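Local atomic coordinates of DnaJ homolog subfamily C member 10 (PDB entry 3APQ), a protein that reduces disulfide bonds in the endoplasmic reticulum, serving both the correct folding of proteins and the degradation of misfolded ones. Residues Lys12-Ser15 against Ser16-Arg20; Gly91-Asp94 against Asp95-Glu98; Ile100-Arg104 against Arg105-Ala109; Phe196-Gln199 against His200-Ser203. All coordinates share one frame; numbering follows the deposited sequence.

Contact 1. Residues Lys12-Ser15 against Ser16-Arg20; sequences KTAS and SREIR
Ser15 and Glu18 form a capping box at the start of helix 16-30 of the J domain, a worked example of how two side chains close the open end of a helix. Ser15 is the N-cap: OG lies between its own backbone N and carbonyl carbon (chi1 61°), which turns it inward to accept from Glu18 N at 3.0 Å. The return bond runs from Ser15 N to Glu18 OE1, 2.8 Å long and nearly straight at 165°, and meets the carboxylate oxygen on its anti lone pair. Glu18 reaches back because CG stands beside its backbone N and the chain beyond is extended, laying OE1 also against Ala14 CB at 3.8 Å. A water links the same OE1 to Thr13 O. One residue on, Ile19 N donates to Ser15 O at 3.1 Å, the first full turn of the helix, while Ile19 CG1 packs on Ala14 CB at 3.8 Å and its side chain continues onto Leu8 and Tyr52. Arg17 leads away; in the conformer described, its NE probably bonds to Asp94 O. At the N-cap an alanine would remove OG and probably leave Glu18 N without its cap, keeping only the Glu18 half of the box. Chemically, the reciprocal pair satisfies two backbone N-H groups at the helix start, and the carboxylate there is likely to be favoured by the positive end of the helix dipole.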
loop_
_atom_site.group_PDB
_atom_site.type_symbol
_atom_site.label_atom_id
_atom_site.label_comp_id
_atom_site.label_asym_id
_atom_site.label_seq_id
_atom_site.Cartn_x
_atom_site.Cartn_y
_atom_site.Cartn_z
ATOM N N LYS A 12 -14.193 9.574 -10.078
ATOM C CA LYS A 12 -14.672 9.509 -8.689
ATOM C C LYS A 12 -14.689 8.074 -8.115
ATOM O O LYS A 12 -14.568 7.864 -6.894
ATOM C CB LYS A 12 -16.034 10.219 -8.564
ATOM C CG LYS A 12 -16.623 10.167 -7.159
ATOM C CD LYS A 12 -17.650 11.297 -6.998
ATOM C CE LYS A 12 -18.485 11.173 -5.744
ATOM N NZ LYS A 12 -19.076 12.576 -5.475
ATOM N N THR A 13 -14.818 7.066 -8.981
ATOM C CA THR A 13 -14.820 5.686 -8.501
ATOM C C THR A 13 -13.434 5.034 -8.499
ATOM O O THR A 13 -13.366 3.815 -8.372
ATOM C CB THR A 13 -15.754 4.814 -9.371
ATOM O OG1 THR A 13 -15.347 4.910 -10.751
ATOM C CG2 THR A 13 -17.163 5.286 -9.201
ATOM N N ALA A 14 -12.353 5.795 -8.704
ATOM C CA ALA A 14 -11.016 5.203 -8.773
ATOM C C ALA A 14 -10.684 4.452 -7.507
ATOM O O ALA A 14 -11.122 4.874 -6.451
ATOM C CB ALA A 14 -9.911 6.277 -9.024
ATOM N N SER A 15 -9.951 3.334 -7.612
ATOM C CA SER A 15 -9.435 2.638 -6.426
ATOM C C SER A 15 -8.275 3.464 -5.784
ATOM O O SER A 15 -7.736 4.355 -6.409
ATOM C CB SER A 15 -8.857 1.287 -6.836
ATOM O OG SER A 15 -7.768 1.442 -7.742
ATOM N N SER A 16 -7.840 3.067 -4.576
ATOM C CA SER A 16 -6.670 3.739 -3.926
ATOM C C SER A 16 -5.443 3.516 -4.767
ATOM O O SER A 16 -4.612 4.431 -4.924
ATOM C CB SER A 16 -6.456 3.172 -2.517
ATOM O OG SER A 16 -7.622 3.467 -1.720
ATOM N N ARG A 17 -5.317 2.311 -5.334
ATOM C CA ARG A 17 -4.192 2.052 -6.235
ATOM C C ARG A 17 -4.199 3.021 -7.412
ATOM O O ARG A 17 -3.160 3.586 -7.730
ATOM C CB ARG A 17 -4.170 0.600 -6.753
ATOM C CG ARG A 17 -3.024 0.313 -7.745
ATOM C CD ARG A 17 -3.191 -1.107 -8.354
ATOM N NE ARG A 17 -2.349 -1.198 -9.537
ATOM C CZ ARG A 17 -2.677 -0.769 -10.763
ATOM N NH1 ARG A 17 -3.886 -0.269 -11.042
ATOM N NH2 ARG A 17 -1.769 -0.859 -11.721
ATOM N N GLU A 18 -5.343 3.230 -8.063
ATOM C CA GLU A 18 -5.385 4.149 -9.253
ATOM C C GLU A 18 -4.999 5.561 -8.896
ATOM O O GLU A 18 -4.237 6.264 -9.628
ATOM C CB GLU A 18 -6.791 4.136 -9.902
ATOM C CG GLU A 18 -6.983 2.907 -10.738
ATOM C CD GLU A 18 -8.460 2.597 -11.082
ATOM O OE1 GLU A 18 -9.377 2.761 -10.251
ATOM O OE2 GLU A 18 -8.690 2.124 -12.210
ATOM N N ILE A 19 -5.536 5.993 -7.769
ATOM C CA ILE A 19 -5.197 7.300 -7.203
ATOM C C ILE A 19 -3.683 7.443 -6.938
ATOM O O ILE A 19 -3.084 8.484 -7.303
ATOM C CB ILE A 19 -6.044 7.624 -5.953
ATOM C CG1 ILE A 19 -7.537 7.700 -6.355
ATOM C CG2 ILE A 19 -5.503 8.887 -5.200
ATOM C CD1 ILE A 19 -8.549 7.516 -5.190
ATOM N N ARG A 20 -3.039 6.442 -6.324
ATOM C CA ARG A 20 -1.574 6.532 -6.159
ATOM C C ARG A 20 -0.860 6.648 -7.451
ATOM O O ARG A 20 0.093 7.428 -7.552
ATOM C CB ARG A 20 -0.980 5.297 -5.438
ATOM C CG ARG A 20 -1.364 5.224 -3.967
ATOM C CD ARG A 20 -0.563 4.105 -3.208
ATOM N NE ARG A 20 -0.958 2.764 -3.675
ATOM C CZ ARG A 20 -1.939 2.048 -3.136
ATOM N NH1 ARG A 20 -2.714 2.569 -2.158
ATOM N NH2 ARG A 20 -2.166 0.813 -3.579
HETATM O O HOH W 1 -12.328 1.504 -9.816
HETATM O O HOH W 2 -6.708 -0.742 -9.059
#

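Contact 2. Residues Gly91-Asp94 against Asp95-Glu98; sequences GIYD and DDPE
Tyr93 O receives Asp96 N at 3.1 Å, closing the second of two overlapping type I beta turns, Gly91 to Asp94 and Tyr93 to Asp96, in the loop between helix 83-88 and strand 100-101. The first turn is closed by Asp94 N on Gly91 O, and Gly91 enters it with a positive phi of 55°. In the second, the donor stands well above the plane of the Tyr93 carbonyl. With CG beside its own N (chi1 -50°), the Asp96 carboxylate turns back toward Tyr93, its OD2 lying 3.2 Å from Tyr93 CA and 3.4 Å from Tyr93 CD1 at the ring edge. Carboxylate and ring planes are 61° apart. Ile92 CG2 sits over the centre of one ring face, and the ring also meets Trp136 of the thioredoxin domain. The same OD2 forms a salt bridge with Arg137, which also bonds Ile92 O, tying the turns to helix 127-142. Asp94 turns the other way, its carboxylate held by Arg20 and Gln21 of helix 16-30, so the loop is pinned from both domains. One water is shared within the turns: it accepts from Asp95 N at 2.9 Å and lies 2.7 Å from Ile92 O and 3.0 Å from Asp96 OD2.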
loop_
_atom_site.group_PDB
_atom_site.type_symbol
_atom_site.label_atom_id
_atom_site.label_comp_id
_atom_site.label_asym_id
_atom_site.label_seq_id
_atom_site.Cartn_x
_atom_site.Cartn_y
_atom_site.Cartn_z
ATOM N N GLY A 91 3.877 3.328 -3.349
ATOM C CA GLY A 91 3.022 2.362 -4.075
ATOM C C GLY A 91 3.821 1.170 -4.570
ATOM O O GLY A 91 3.720 0.774 -5.735
ATOM N N ILE A 92 4.650 0.621 -3.674
ATOM C CA ILE A 92 5.671 -0.366 -4.022
ATOM C C ILE A 92 5.177 -1.479 -4.927
ATOM O O ILE A 92 5.890 -1.918 -5.841
ATOM C CB ILE A 92 6.218 -1.075 -2.654
ATOM C CG1 ILE A 92 7.028 -0.043 -1.876
ATOM C CG2 ILE A 92 7.130 -2.214 -2.899
ATOM C CD1 ILE A 92 7.864 0.882 -2.841
ATOM N N TYR A 93 4.008 -2.002 -4.604
ATOM C CA TYR A 93 3.560 -3.205 -5.327
ATOM C C TYR A 93 2.463 -2.944 -6.308
ATOM O O TYR A 93 1.856 -3.912 -6.732
ATOM C CB TYR A 93 3.114 -4.315 -4.336
ATOM C CG TYR A 93 4.303 -4.827 -3.510
ATOM C CD1 TYR A 93 5.401 -5.465 -4.119
ATOM C CD2 TYR A 93 4.332 -4.631 -2.119
ATOM C CE1 TYR A 93 6.490 -5.932 -3.357
ATOM C CE2 TYR A 93 5.422 -5.041 -1.372
ATOM C CZ TYR A 93 6.486 -5.706 -2.003
ATOM O OH TYR A 93 7.531 -6.110 -1.230
ATOM N N ASP A 94 2.231 -1.677 -6.656
ATOM C CA ASP A 94 1.124 -1.268 -7.557
ATOM C C ASP A 94 1.217 -1.779 -8.978
ATOM O O ASP A 94 0.204 -1.822 -9.678
ATOM C CB ASP A 94 0.967 0.242 -7.588
ATOM C CG ASP A 94 0.342 0.787 -6.288
ATOM O OD1 ASP A 94 -0.079 -0.032 -5.413
ATOM O OD2 ASP A 94 0.294 2.023 -6.142
ATOM N N ASP A 95 2.438 -2.114 -9.430
ATOM C CA ASP A 95 2.594 -2.686 -10.756
ATOM C C ASP A 95 2.775 -4.199 -10.767
ATOM O O ASP A 95 3.187 -4.719 -11.799
ATOM C CB ASP A 95 3.801 -2.064 -11.486
ATOM C CG ASP A 95 3.671 -0.585 -11.678
ATOM O OD1 ASP A 95 2.569 -0.092 -12.026
ATOM O OD2 ASP A 95 4.689 0.117 -11.529
ATOM N N ASP A 96 2.501 -4.885 -9.637
ATOM C CA ASP A 96 2.609 -6.324 -9.485
ATOM C C ASP A 96 1.195 -6.856 -9.285
ATOM O O ASP A 96 0.667 -6.815 -8.178
ATOM C CB ASP A 96 3.514 -6.659 -8.288
ATOM C CG ASP A 96 4.811 -5.901 -8.371
ATOM O OD1 ASP A 96 5.483 -6.111 -9.407
ATOM O OD2 ASP A 96 5.107 -5.057 -7.480
ATOM N N PRO A 97 0.557 -7.343 -10.372
ATOM C CA PRO A 97 -0.849 -7.697 -10.244
ATOM C C PRO A 97 -1.047 -8.929 -9.342
ATOM O O PRO A 97 -2.147 -9.126 -8.822
ATOM C CB PRO A 97 -1.273 -7.997 -11.723
ATOM C CG PRO A 97 -0.028 -8.258 -12.450
ATOM C CD PRO A 97 0.988 -7.340 -11.776
ATOM N N GLU A 98 0.016 -9.694 -9.094
ATOM C CA GLU A 98 -0.066 -10.887 -8.194
ATOM C C GLU A 98 -0.136 -10.619 -6.710
ATOM O O GLU A 98 -0.408 -11.534 -5.902
ATOM C CB GLU A 98 1.139 -11.803 -8.433
ATOM C CG GLU A 98 1.271 -12.317 -9.899
ATOM C CD GLU A 98 1.905 -11.312 -10.834
ATOM O OE1 GLU A 98 2.394 -10.251 -10.360
ATOM O OE2 GLU A 98 1.918 -11.598 -12.046
HETATM O O HOH W 3 4.632 0.361 -8.810
HETATM O O HOH W 4 5.138 -2.183 -8.411
#

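Contact 3. Residues Ile100-Arg104 against Arg105-Ala109; sequences ITLER and REFDA
Leu102 and Phe107 meet on the buried side where strand 100-101 gives way to helix 104-113, and the contrast with the charged, more exposed side illustrates how one helix start serves two environments. In the packed part the Leu102 side chain crosses that of Phe107 at about a right angle, CD1 approaching ring atom CD1 of Phe107 at 4.1 Å, while its other methyl, CD2, rests on Glu106 CB at 3.8 Å. Phe107 CG is anti to the backbone N (chi1 179°), which sends the ring inward to an edge-to-face meeting with Phe175 and on to Leu160 and Val152. Glu103 is the N-cap, and its O takes Phe107 N at 2.8 Å. The outer side is exposed and ionic, with one tight salt bridge. Arg104, bent at chi2 (72°), runs forward one turn along the helix so that NE donates to Asp108 OD2 at 2.7 Å. The oxygen lies in the guanidinium plane and is approached on its syn side but somewhat out of the carboxylate plane, the two groups 68° apart. Glu103 OE1 and Glu106 OE1 merely come within 4.3 Å, a like-charge approach probably eased by the salt bridge of Glu103 with Arg20; Arg105 pairs with Glu58 of the J domain. The strand hydrogen-bonds to strand 148-153 through Ile100 and Leu102, so this is the strand-to-helix entry of the thioredoxin fold.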
loop_
_atom_site.group_PDB
_atom_site.type_symbol
_atom_site.label_atom_id
_atom_site.label_comp_id
_atom_site.label_asym_id
_atom_site.label_seq_id
_atom_site.Cartn_x
_atom_site.Cartn_y
_atom_site.Cartn_z
ATOM N N ILE A 100 -1.816 -8.156 -3.686
ATOM C CA ILE A 100 -2.851 -7.160 -3.407
ATOM C C ILE A 100 -2.390 -6.270 -2.242
ATOM O O ILE A 100 -2.020 -6.778 -1.185
ATOM C CB ILE A 100 -4.202 -7.859 -3.008
ATOM C CG1 ILE A 100 -4.698 -8.908 -4.039
ATOM C CG2 ILE A 100 -5.288 -6.829 -2.642
ATOM C CD1 ILE A 100 -4.608 -8.499 -5.483
ATOM N N THR A 101 -2.378 -4.941 -2.441
ATOM C CA THR A 101 -2.011 -4.035 -1.347
ATOM C C THR A 101 -3.285 -3.687 -0.609
ATOM O O THR A 101 -4.237 -3.162 -1.210
ATOM C CB THR A 101 -1.344 -2.780 -1.892
ATOM O OG1 THR A 101 -0.122 -3.181 -2.495
ATOM C CG2 THR A 101 -1.038 -1.765 -0.778
ATOM N N LEU A 102 -3.314 -4.041 0.672
ATOM C CA LEU A 102 -4.565 -4.030 1.449
ATOM C C LEU A 102 -4.524 -2.822 2.362
ATOM O O LEU A 102 -3.542 -2.629 3.088
ATOM C CB LEU A 102 -4.653 -5.280 2.335
ATOM C CG LEU A 102 -4.740 -6.595 1.541
ATOM C CD1 LEU A 102 -4.273 -7.776 2.471
ATOM C CD2 LEU A 102 -6.207 -6.768 1.047
ATOM N N GLU A 103 -5.599 -2.042 2.332
ATOM C CA GLU A 103 -5.858 -1.054 3.370
ATOM C C GLU A 103 -6.720 -1.667 4.478
ATOM O O GLU A 103 -7.169 -2.765 4.323
ATOM C CB GLU A 103 -6.484 0.194 2.740
ATOM C CG GLU A 103 -5.376 1.021 1.944
ATOM C CD GLU A 103 -5.290 0.634 0.427
ATOM O OE1 GLU A 103 -6.347 0.245 -0.127
ATOM O OE2 GLU A 103 -4.219 0.767 -0.241
ATOM N N ARG A 104 -6.985 -0.954 5.584
ATOM C CA ARG A 104 -7.679 -1.575 6.749
ATOM C C ARG A 104 -8.976 -2.363 6.418
ATOM O O ARG A 104 -9.117 -3.527 6.827
ATOM C CB ARG A 104 -7.938 -0.526 7.829
ATOM C CG ARG A 104 -8.901 -0.932 8.952
ATOM C CD ARG A 104 -8.319 -1.978 9.948
ATOM N NE ARG A 104 -9.254 -2.189 11.079
ATOM C CZ ARG A 104 -9.332 -1.436 12.196
ATOM N NH1 ARG A 104 -8.515 -0.400 12.382
ATOM N NH2 ARG A 104 -10.239 -1.717 13.138
ATOM N N ARG A 105 -9.912 -1.770 5.663
ATOM C CA ARG A 105 -11.219 -2.468 5.423
ATOM C C ARG A 105 -10.985 -3.795 4.698
ATOM O O ARG A 105 -11.512 -4.857 5.067
ATOM C CB ARG A 105 -12.130 -1.572 4.589
ATOM C CG ARG A 105 -13.517 -2.134 4.327
ATOM C CD ARG A 105 -14.470 -1.010 3.832
ATOM N NE ARG A 105 -14.736 -0.048 4.918
ATOM C CZ ARG A 105 -15.582 -0.242 5.947
ATOM N NH1 ARG A 105 -16.303 -1.365 6.056
ATOM N NH2 ARG A 105 -15.724 0.703 6.878
ATOM N N GLU A 106 -10.154 -3.720 3.662
ATOM C CA GLU A 106 -9.870 -4.881 2.845
ATOM C C GLU A 106 -9.030 -5.896 3.617
ATOM O O GLU A 106 -9.236 -7.091 3.451
ATOM C CB GLU A 106 -9.185 -4.396 1.563
ATOM C CG GLU A 106 -10.156 -3.708 0.605
ATOM C CD GLU A 106 -10.537 -2.275 0.993
ATOM O OE1 GLU A 106 -9.758 -1.596 1.740
ATOM O OE2 GLU A 106 -11.657 -1.862 0.559
ATOM N N PHE A 107 -8.118 -5.432 4.476
ATOM C CA PHE A 107 -7.341 -6.360 5.304
ATOM C C PHE A 107 -8.269 -7.156 6.233
ATOM O O PHE A 107 -8.188 -8.375 6.290
ATOM C CB PHE A 107 -6.299 -5.649 6.159
ATOM C CG PHE A 107 -5.519 -6.605 7.035
ATOM C CD1 PHE A 107 -4.349 -7.178 6.568
ATOM C CD2 PHE A 107 -5.988 -6.963 8.296
ATOM C CE1 PHE A 107 -3.662 -8.125 7.368
ATOM C CE2 PHE A 107 -5.317 -7.878 9.088
ATOM C CZ PHE A 107 -4.157 -8.443 8.621
ATOM N N ASP A 108 -9.143 -6.463 6.966
ATOM C CA ASP A 108 -10.094 -7.133 7.839
ATOM C C ASP A 108 -11.013 -8.134 7.112
ATOM O O ASP A 108 -11.280 -9.221 7.626
ATOM C CB ASP A 108 -10.935 -6.112 8.645
ATOM C CG ASP A 108 -10.104 -5.329 9.690
ATOM O OD1 ASP A 108 -8.978 -5.712 10.089
ATOM O OD2 ASP A 108 -10.643 -4.304 10.144
ATOM N N ALA A 109 -11.516 -7.759 5.940
ATOM C CA ALA A 109 -12.272 -8.701 5.104
ATOM C C ALA A 109 -11.450 -9.934 4.707
ATOM O O ALA A 109 -11.939 -11.078 4.825
ATOM C CB ALA A 109 -12.784 -8.010 3.841
#

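Contact 4. Residues Phe196-Gln199 against His200-Ser203; sequences FAMQ and HVRS
His200 ND1 stands 3.9 Å above the centre of the Phe196 ring, on one face, one turn further along helix 190-202, the last helix of the thioredoxin domain. The two rings are oblique, centroids 4.7 Å apart and planes at 56°, and the closest approach is from His200 CE1 to Phe196 CE1 at 3.5 Å. At the edge of the imidazole, in its plane, lies Phe196 O, which accepts a nearly straight bond from ND1 at 3.2 Å. Having CG beside its backbone N (chi1 -78°) is what swings the His200 ring back to this carbonyl. Gln199 runs alongside His200, pointing the same way, its amide turned only 16° from the imidazole plane and its CG 3.8 Å from ND1. Phe196 continues to Tyr184, edge-to-face, and to Phe118, while His200 also touches Leu116 and Ile174, so the pair lies against the sheet. A leucine in place of His200 would remove the ring N-H and would probably leave Phe196 O without its side-chain donor and the phenyl face without the imidazole that lies over it. The helix itself ends through ordinary backbone bonds, Val201 N to Ala197 O and Arg202 N to Met198 O, the last being Ser203 N to Gln199 O at 3.1 Å.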
loop_
_atom_site.group_PDB
_atom_site.type_symbol
_atom_site.label_atom_id
_atom_site.label_comp_id
_atom_site.label_asym_id
_atom_site.label_seq_id
_atom_site.Cartn_x
_atom_site.Cartn_y
_atom_site.Cartn_z
ATOM N N PHE A 196 7.306 -22.441 2.647
ATOM C CA PHE A 196 6.470 -22.048 3.771
ATOM C C PHE A 196 5.008 -21.891 3.359
ATOM O O PHE A 196 4.133 -22.381 4.067
ATOM C CB PHE A 196 6.992 -20.763 4.405
ATOM C CG PHE A 196 6.123 -20.199 5.493
ATOM C CD1 PHE A 196 6.236 -20.642 6.809
ATOM C CD2 PHE A 196 5.264 -19.152 5.215
ATOM C CE1 PHE A 196 5.449 -20.078 7.835
ATOM C CE2 PHE A 196 4.468 -18.560 6.230
ATOM C CZ PHE A 196 4.558 -19.002 7.532
ATOM N N ALA A 197 4.754 -21.157 2.276
ATOM C CA ALA A 197 3.400 -20.920 1.828
ATOM C C ALA A 197 2.728 -22.245 1.488
ATOM O O ALA A 197 1.565 -22.484 1.866
ATOM C CB ALA A 197 3.374 -20.007 0.635
ATOM N N MET A 198 3.483 -23.123 0.843
ATOM C CA MET A 198 2.929 -24.387 0.378
ATOM C C MET A 198 2.617 -25.347 1.516
ATOM O O MET A 198 1.662 -26.118 1.410
ATOM C CB MET A 198 3.875 -25.056 -0.608
ATOM C CG MET A 198 3.919 -24.384 -1.955
ATOM S SD MET A 198 2.322 -24.233 -2.750
ATOM C CE MET A 198 2.047 -25.997 -3.076
ATOM N N GLN A 199 3.385 -25.352 2.605
ATOM C CA GLN A 199 2.888 -26.158 3.728
ATOM C C GLN A 199 1.534 -25.668 4.238
ATOM O O GLN A 199 0.698 -26.454 4.609
ATOM C CB GLN A 199 3.913 -26.366 4.861
ATOM C CG GLN A 199 4.138 -25.201 5.726
ATOM C CD GLN A 199 5.362 -25.400 6.611
ATOM O OE1 GLN A 199 5.229 -25.607 7.806
ATOM N NE2 GLN A 199 6.561 -25.352 6.013
ATOM N N HIS A 200 1.287 -24.358 4.208
ATOM C CA HIS A 200 0.030 -23.877 4.715
ATOM C C HIS A 200 -1.099 -24.130 3.721
ATOM O O HIS A 200 -2.241 -24.372 4.130
ATOM C CB HIS A 200 0.139 -22.382 5.101
ATOM C CG HIS A 200 0.825 -22.170 6.411
ATOM N ND1 HIS A 200 2.184 -21.993 6.514
ATOM C CD2 HIS A 200 0.355 -22.198 7.678
ATOM C CE1 HIS A 200 2.522 -21.908 7.790
ATOM N NE2 HIS A 200 1.426 -22.002 8.515
ATOM N N VAL A 201 -0.797 -24.042 2.427
ATOM C CA VAL A 201 -1.783 -24.356 1.373
ATOM C C VAL A 201 -2.236 -25.830 1.540
ATOM O O VAL A 201 -3.448 -26.111 1.532
ATOM C CB VAL A 201 -1.201 -24.155 -0.057
ATOM C CG1 VAL A 201 -2.080 -24.830 -1.108
ATOM C CG2 VAL A 201 -1.017 -22.634 -0.393
ATOM N N ARG A 202 -1.254 -26.726 1.710
ATOM C CA ARG A 202 -1.471 -28.174 1.908
ATOM C C ARG A 202 -2.321 -28.486 3.126
ATOM O O ARG A 202 -3.258 -29.278 3.037
ATOM C CB ARG A 202 -0.150 -28.905 2.091
ATOM C CG ARG A 202 0.686 -29.027 0.855
ATOM C CD ARG A 202 1.979 -29.714 1.253
ATOM N NE ARG A 202 1.732 -31.128 1.518
ATOM C CZ ARG A 202 1.361 -31.986 0.576
ATOM N NH1 ARG A 202 1.186 -31.554 -0.678
ATOM N NH2 ARG A 202 1.153 -33.258 0.882
ATOM N N SER A 203 -1.975 -27.901 4.272
ATOM C CA SER A 203 -2.856 -27.989 5.430
ATOM C C SER A 203 -4.110 -27.362 4.927
ATOM O O SER A 203 -4.135 -26.195 4.546
ATOM C CB SER A 203 -2.352 -27.163 6.603
ATOM O OG SER A 203 -1.027 -27.533 6.925
#

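Contacts 1, 2 and 3 meet where the J domain faces the first thioredoxin domain, and helix 16-30 is the shared element. Arg20 of contact 1 forms salt bridges to both neighbours: NE to Asp94 OD2 of contact 2 at 2.9 Å and NH1 to Glu103 OE2 of contact 3 at 3.0 Å. Arg17 NE adds a probable hydrogen bond to Asp94 O. Contacts 2 and 3 touch more lightly, Tyr93 CB lying 3.9 Å from Thr101 OG1. Tyr93 also comes near, without touching, the redox-active disulfide Cys126-Cys129. Contact 4 stands apart on the final helix, its centre about 33 Å from that of contact 1.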